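Long-range contacts in ribose transcriptional regulator (Enterococcus faecium DO, PDB 4RK1), which binds ribose in its sugar-binding domain and, as a LacI-family regulator, probably represses transcription through DNA binding: residues 66-71 with 91-96; 102-107 with 261-266. All blocks are in the same frame, centred on the assembly; numbering follows the deposited sequence.

Contact 1: residues 66-71 with 91-96; sequences GFIIAT and IVLDQK. With RIB (alpha-D-ribofuranose), chain K.
Ile69 is held through both its N and its O by the parallel partner strand: its N donates to Ile91 O (2.9 Å) and its O accepts from Leu93 N, while the strand axes diverge by only 7°. Beyond the strands the pairing runs into a type II' turn, Leu93 to Lys96, where Gln95 N reaches Ala70 O from above the carbonyl plane at 3.1 Å. On the face of Ile68 and Ile91, Ile68 CG2 presses on Leu93 CD2 at a tight 3.4 Å. On the other face Ile69 CG2 lies alongside the Lys96 chain, 3.9 Å from CG. The turn carries two residues of the ribose pocket. With CG anti to the backbone N (chi1 -155°), Asp94 spreads its carboxylate over two sugar hydroxyls, OD1 taking O2 at 2.6 Å and OD2 taking O1 at 2.7 Å. Gln95 NE2 donates to sugar O1, and its OE1 accepts from a water. Strand ends that present ligand-binding loops are characteristic of the periplasmic-binding-protein fold. Helix 76-84 links the two strands in a beta-alpha-beta unit and packs on Ile69; helices 20-33 and 239-255 meet Ile68, and strand 9-14 pairs with its backbone.

Contact 2: residues 102-107 with 261-266; sequences SDAVRT and WEEKRL
Ser102 N lies 3.6 Å from Trp261 CZ3, approaching the indole obliquely just ahead of the point where two parallel strands of the LacI-type sugar-binding domain pair. This pairing brings a C-terminal strand into the same sheet as strand 103-107, with 153 residues between the two segments. Asp103 comes next. Its CG stands anti to the carbonyl carbon (chi1 -55°), which turns OD1 toward the other segment; there the anti lone pair accepts Glu262 N at 2.9 Å, a nearly straight bond of 163°. The same oxygen has a second partner in the Arg253 guanidinium, which also makes a cation-pi contact with Trp261. Regular parallel pairing follows: Ala104 N donates to Glu262 O, and Ala104 O accepts from Lys264 N. Val105 turns to the other face, where its CG1 meets Leu266 CD1 at 4.0 Å and Leu242, Thr245 and Leu249 of helix 239-255 pack on it. Arg106 continues the backbone alternation, its N bonding to Lys264 O and its O to Leu266 N. On the face that Arg106 shares with Ala104, Glu263 and Arg265, charged groups gather. The Arg265 guanidinium lays one face over Arg106 CB, off-centre toward the rim, so that the two arginines meet through carbon rather than charge. Arg106 NE makes a salt bridge with Glu263 OE2 at 2.9 Å, the oxygen lying just 2° out of the guanidinium plane. Thr107 ends the run, its CA 3.2 Å from Leu266 O in a CA-H...O contact.

In the fold
Contacts 1 and 2 share one sheet, in which strands 90-93 and 103-107 are neighbours, so together they line up four strands: 66-69, 90-93, 103-107 and 263-271. Their centres are about 10 Å apart. Val92 N with Asp103 O and Lys96 O with Arg106 NH2 are probable hydrogen bonds joining them directly. Contact 1 is the buried one, closed by a single beta-alpha-beta crossover, its strands packed through aliphatic groups, with Asp94 and Gln95 of its turn directed into the ribose site. Contact 2 joins distant parts of the chain and is only partly buried; on one face Val105 packs against helix 239-255, which also packs on contact 1, while the other bears arginines and a glutamate.

Contact 1: residues 66-71 with 91-96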
loop_
_atom_site.group_PDB
_atom_site.type_symbol
_atom_site.label_atom_id
_atom_site.label_comp_id
_atom_site.label_asym_id
_atom_site.label_seq_id
_atom_site.Cartn_x
_atom_site.Cartn_y
_atom_site.Cartn_z
ATOM N N GLY B 66 -4.742 -23.920 -2.492
ATOM C CA GLY B 66 -3.980 -23.566 -3.689
ATOM C C GLY B 66 -3.231 -22.287 -3.422
ATOM O O GLY B 66 -3.546 -21.589 -2.465
ATOM N N PHE B 67 -2.233 -21.994 -4.254
ATOM C CA PHE B 67 -1.371 -20.841 -4.061
ATOM C C PHE B 67 -1.172 -20.013 -5.316
ATOM O O PHE B 67 -1.179 -20.527 -6.422
ATOM C CB PHE B 67 0.000 -21.277 -3.550
ATOM C CG PHE B 67 -0.043 -21.922 -2.206
ATOM C CD1 PHE B 67 -0.405 -23.260 -2.078
ATOM C CD2 PHE B 67 0.262 -21.202 -1.067
ATOM C CE1 PHE B 67 -0.454 -23.865 -0.833
ATOM C CE2 PHE B 67 0.213 -21.805 0.182
ATOM C CZ PHE B 67 -0.136 -23.139 0.295
ATOM N N ILE B 68 -0.987 -18.712 -5.118
ATOM C CA ILE B 68 -0.598 -17.809 -6.175
ATOM C C ILE B 68 0.693 -17.167 -5.707
ATOM O O ILE B 68 0.723 -16.504 -4.679
ATOM C CB ILE B 68 -1.681 -16.765 -6.432
ATOM C CG1 ILE B 68 -2.983 -17.473 -6.837
ATOM C CG2 ILE B 68 -1.222 -15.786 -7.500
ATOM C CD1 ILE B 68 -4.197 -16.569 -6.872
ATOM N N ILE B 69 1.753 -17.380 -6.472
ATOM C CA ILE B 69 3.110 -17.133 -6.031
ATOM C C ILE B 69 3.769 -16.114 -6.943
ATOM O O ILE B 69 4.057 -16.404 -8.112
ATOM C CB ILE B 69 3.929 -18.448 -6.051
ATOM C CG1 ILE B 69 3.227 -19.510 -5.193
ATOM C CG2 ILE B 69 5.350 -18.196 -5.551
ATOM C CD1 ILE B 69 3.890 -20.874 -5.214
ATOM N N ALA B 70 4.007 -14.922 -6.398
ATOM C CA ALA B 70 4.578 -13.811 -7.143
ATOM C C ALA B 70 6.015 -13.501 -6.723
ATOM O O ALA B 70 6.639 -12.600 -7.285
ATOM C CB ALA B 70 3.715 -12.575 -6.958
ATOM N N THR B 71 6.535 -14.249 -5.754
ATOM C CA THR B 71 7.876 -14.009 -5.210
ATOM C C THR B 71 8.859 -15.123 -5.603
ATOM O O THR B 71 8.499 -16.296 -5.616
ATOM C CB THR B 71 7.836 -13.875 -3.662
ATOM O OG1 THR B 71 9.171 -13.864 -3.130
ATOM C CG2 THR B 71 7.080 -15.007 -3.019
ATOM N N ILE B 91 -0.238 -21.054 -9.142
ATOM C CA ILE B 91 0.004 -20.151 -10.243
ATOM C C ILE B 91 1.281 -19.409 -9.933
ATOM O O ILE B 91 1.528 -19.083 -8.778
ATOM C CB ILE B 91 -1.108 -19.090 -10.380
ATOM C CG1 ILE B 91 -2.493 -19.737 -10.407
ATOM C CG2 ILE B 91 -0.882 -18.245 -11.622
ATOM C CD1 ILE B 91 -2.701 -20.727 -11.529
ATOM N N VAL B 92 2.077 -19.133 -10.963
ATOM C CA VAL B 92 3.290 -18.332 -10.808
ATOM C C VAL B 92 3.161 -17.073 -11.646
ATOM O O VAL B 92 2.531 -17.067 -12.696
ATOM C CB VAL B 92 4.580 -19.087 -11.215
ATOM C CG1 VAL B 92 4.781 -20.309 -10.338
ATOM C CG2 VAL B 92 4.552 -19.492 -12.682
ATOM N N LEU B 93 3.757 -15.997 -11.168
ATOM C CA LEU B 93 3.753 -14.761 -11.902
ATOM C C LEU B 93 4.851 -13.860 -11.389
ATOM O O LEU B 93 5.530 -14.172 -10.408
ATOM C CB LEU B 93 2.410 -14.056 -11.756
ATOM C CG LEU B 93 1.963 -13.588 -10.373
ATOM C CD1 LEU B 93 0.997 -12.425 -10.513
ATOM C CD2 LEU B 93 1.297 -14.693 -9.582
ATOM N N ASP B 94 5.002 -12.737 -12.074
ATOM C CA ASP B 94 5.800 -11.626 -11.593
ATOM C C ASP B 94 7.257 -12.018 -11.346
ATOM O O ASP B 94 7.937 -12.362 -12.313
ATOM C CB ASP B 94 5.135 -10.969 -10.376
ATOM C CG ASP B 94 5.544 -9.521 -10.227
ATOM O OD1 ASP B 94 5.290 -8.737 -11.165
ATOM O OD2 ASP B 94 6.149 -9.179 -9.203
ATOM N N GLN B 95 7.742 -11.987 -10.101
ATOM C CA GLN B 95 9.154 -12.287 -9.834
ATOM C C GLN B 95 9.463 -13.791 -9.796
ATOM O O GLN B 95 10.630 -14.180 -9.803
ATOM C CB GLN B 95 9.621 -11.612 -8.530
ATOM C CG GLN B 95 9.341 -10.111 -8.480
ATOM C CD GLN B 95 10.007 -9.370 -7.324
ATOM O OE1 GLN B 95 10.824 -9.917 -6.594
ATOM N NE2 GLN B 95 9.661 -8.103 -7.169
ATOM N N LYS B 96 8.429 -14.631 -9.756
ATOM C CA LYS B 96 8.615 -16.087 -9.636
ATOM C C LYS B 96 8.794 -16.777 -10.996
ATOM O O LYS B 96 7.970 -16.608 -11.898
ATOM C CB LYS B 96 7.416 -16.695 -8.908
ATOM C CG LYS B 96 7.422 -18.213 -8.801
ATOM C CD LYS B 96 8.522 -18.698 -7.865
ATOM C CE LYS B 96 8.626 -20.214 -7.881
ATOM N NZ LYS B 96 9.612 -20.653 -8.887
HETATM O O5 RIB K . 6.403 -2.262 -8.336
HETATM C C5 RIB K . 6.908 -3.490 -7.795
HETATM C C4 RIB K . 7.545 -4.214 -8.896
HETATM O O4 RIB K . 8.051 -5.484 -8.450
HETATM C C3 RIB K . 6.384 -4.323 -9.872
HETATM O O3 RIB K . 6.813 -3.652 -11.042
HETATM C C2 RIB K . 6.151 -5.815 -9.982
HETATM O O2 RIB K . 6.058 -6.261 -11.325
HETATM C C1 RIB K . 7.243 -6.474 -9.111
HETATM O O1 RIB K . 8.027 -7.409 -9.826
HETATM O O HOH W 1 10.998 -12.149 -5.261
#

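Contact 2: residues 102-107 with 261-266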
loop_
_atom_site.group_PDB
_atom_site.type_symbol
_atom_site.label_atom_id
_atom_site.label_comp_id
_atom_site.label_asym_id
_atom_site.label_seq_id
_atom_site.Cartn_x
_atom_site.Cartn_y
_atom_site.Cartn_z
ATOM N N SER B 102 2.372 -26.056 -13.482
ATOM C CA SER B 102 1.722 -24.866 -12.950
ATOM C C SER B 102 1.308 -24.010 -14.133
ATOM O O SER B 102 1.863 -24.133 -15.223
ATOM C CB SER B 102 2.673 -24.081 -12.050
ATOM O OG SER B 102 3.779 -23.568 -12.773
ATOM N N ASP B 103 0.311 -23.168 -13.919
ATOM C CA ASP B 103 -0.042 -22.141 -14.877
ATOM C C ASP B 103 0.663 -20.860 -14.464
ATOM O O ASP B 103 1.062 -20.714 -13.316
ATOM C CB ASP B 103 -1.548 -21.945 -14.888
ATOM C CG ASP B 103 -2.292 -23.238 -15.141
ATOM O OD1 ASP B 103 -2.262 -23.715 -16.293
ATOM O OD2 ASP B 103 -2.914 -23.768 -14.189
ATOM N N ALA B 104 0.838 -19.952 -15.410
ATOM C CA ALA B 104 1.522 -18.690 -15.158
ATOM C C ALA B 104 0.783 -17.553 -15.829
ATOM O O ALA B 104 0.102 -17.757 -16.844
ATOM C CB ALA B 104 2.947 -18.759 -15.670
ATOM N N VAL B 105 0.907 -16.355 -15.249
ATOM C CA VAL B 105 0.453 -15.121 -15.892
ATOM C C VAL B 105 1.595 -14.132 -15.815
ATOM O O VAL B 105 2.173 -13.937 -14.750
ATOM C CB VAL B 105 -0.720 -14.429 -15.175
ATOM C CG1 VAL B 105 -1.364 -13.418 -16.127
ATOM C CG2 VAL B 105 -1.719 -15.432 -14.666
ATOM N N ARG B 106 1.894 -13.492 -16.936
ATOM C CA ARG B 106 2.986 -12.546 -17.006
ATOM C C ARG B 106 2.564 -11.326 -17.790
ATOM O O ARG B 106 1.598 -11.367 -18.536
ATOM C CB ARG B 106 4.194 -13.213 -17.656
ATOM C CG ARG B 106 4.520 -14.534 -16.987
ATOM C CD ARG B 106 5.988 -14.795 -16.908
ATOM N NE ARG B 106 6.261 -16.056 -16.235
ATOM C CZ ARG B 106 6.647 -16.201 -14.970
ATOM N NH1 ARG B 106 6.800 -15.155 -14.165
ATOM N NH2 ARG B 106 6.883 -17.420 -14.500
ATOM N N THR B 107 3.280 -10.232 -17.598
ATOM C CA THR B 107 3.063 -9.058 -18.407
ATOM C C THR B 107 4.307 -8.864 -19.264
ATOM O O THR B 107 5.334 -9.469 -18.999
ATOM C CB THR B 107 2.763 -7.834 -17.546
ATOM O OG1 THR B 107 3.882 -7.563 -16.697
ATOM C CG2 THR B 107 1.527 -8.086 -16.692
ATOM N N TRP B 261 -2.103 -26.598 -19.664
ATOM C CA TRP B 261 -1.224 -25.741 -18.890
ATOM C C TRP B 261 -1.005 -24.448 -19.672
ATOM O O TRP B 261 -0.660 -24.468 -20.853
ATOM C CB TRP B 261 0.108 -26.447 -18.618
ATOM C CG TRP B 261 -0.121 -27.716 -17.871
ATOM C CD1 TRP B 261 -0.117 -28.985 -18.382
ATOM C CD2 TRP B 261 -0.447 -27.844 -16.482
ATOM N NE1 TRP B 261 -0.403 -29.893 -17.392
ATOM C CE2 TRP B 261 -0.617 -29.221 -16.218
ATOM C CE3 TRP B 261 -0.611 -26.930 -15.436
ATOM C CZ2 TRP B 261 -0.936 -29.707 -14.949
ATOM C CZ3 TRP B 261 -0.931 -27.415 -14.170
ATOM C CH2 TRP B 261 -1.089 -28.790 -13.939
ATOM N N GLU B 262 -1.229 -23.319 -19.018
ATOM C CA GLU B 262 -1.192 -22.038 -19.703
ATOM C C GLU B 262 -0.118 -21.121 -19.163
ATOM O O GLU B 262 0.172 -21.126 -17.974
ATOM C CB GLU B 262 -2.541 -21.368 -19.572
ATOM C CG GLU B 262 -3.635 -22.111 -20.305
ATOM C CD GLU B 262 -4.919 -21.332 -20.328
ATOM O OE1 GLU B 262 -5.028 -20.399 -21.148
ATOM O OE2 GLU B 262 -5.812 -21.654 -19.517
ATOM N N GLU B 263 0.478 -20.346 -20.059
ATOM C CA GLU B 263 1.332 -19.232 -19.684
ATOM C C GLU B 263 0.789 -18.015 -20.401
ATOM O O GLU B 263 1.144 -17.747 -21.547
ATOM C CB GLU B 263 2.798 -19.486 -20.038
ATOM C CG GLU B 263 3.712 -18.305 -19.691
ATOM C CD GLU B 263 5.046 -18.718 -19.085
ATOM O OE1 GLU B 263 5.477 -19.876 -19.285
ATOM O OE2 GLU B 263 5.667 -17.878 -18.398
ATOM N N LYS B 264 -0.107 -17.300 -19.725
ATOM C CA LYS B 264 -0.768 -16.157 -20.323
ATOM C C LYS B 264 0.152 -14.963 -20.246
ATOM O O LYS B 264 0.921 -14.834 -19.303
ATOM C CB LYS B 264 -2.098 -15.869 -19.632
ATOM C CG LYS B 264 -3.162 -16.894 -19.984
ATOM C CD LYS B 264 -4.583 -16.389 -19.774
ATOM C CE LYS B 264 -5.538 -16.975 -20.809
ATOM N NZ LYS B 264 -6.795 -17.482 -20.198
ATOM N N ARG B 265 0.114 -14.118 -21.265
ATOM C CA ARG B 265 0.895 -12.889 -21.228
ATOM C C ARG B 265 -0.018 -11.721 -21.521
ATOM O O ARG B 265 -0.727 -11.727 -22.514
ATOM C CB ARG B 265 2.085 -12.924 -22.197
ATOM C CG ARG B 265 3.070 -11.782 -21.936
ATOM C CD ARG B 265 4.408 -11.977 -22.629
ATOM N NE ARG B 265 5.224 -13.021 -22.003
ATOM C CZ ARG B 265 6.076 -12.843 -20.991
ATOM N NH1 ARG B 265 6.758 -13.884 -20.528
ATOM N NH2 ARG B 265 6.260 -11.647 -20.432
ATOM N N LEU B 266 -0.014 -10.730 -20.629
ATOM C CA LEU B 266 -0.864 -9.556 -20.770
ATOM C C LEU B 266 -0.003 -8.386 -21.225
ATOM O O LEU B 266 1.180 -8.307 -20.870
ATOM C CB LEU B 266 -1.554 -9.226 -19.447
ATOM C CG LEU B 266 -2.347 -10.357 -18.789
ATOM C CD1 LEU B 266 -2.858 -9.901 -17.434
ATOM C CD2 LEU B 266 -3.501 -10.814 -19.664
#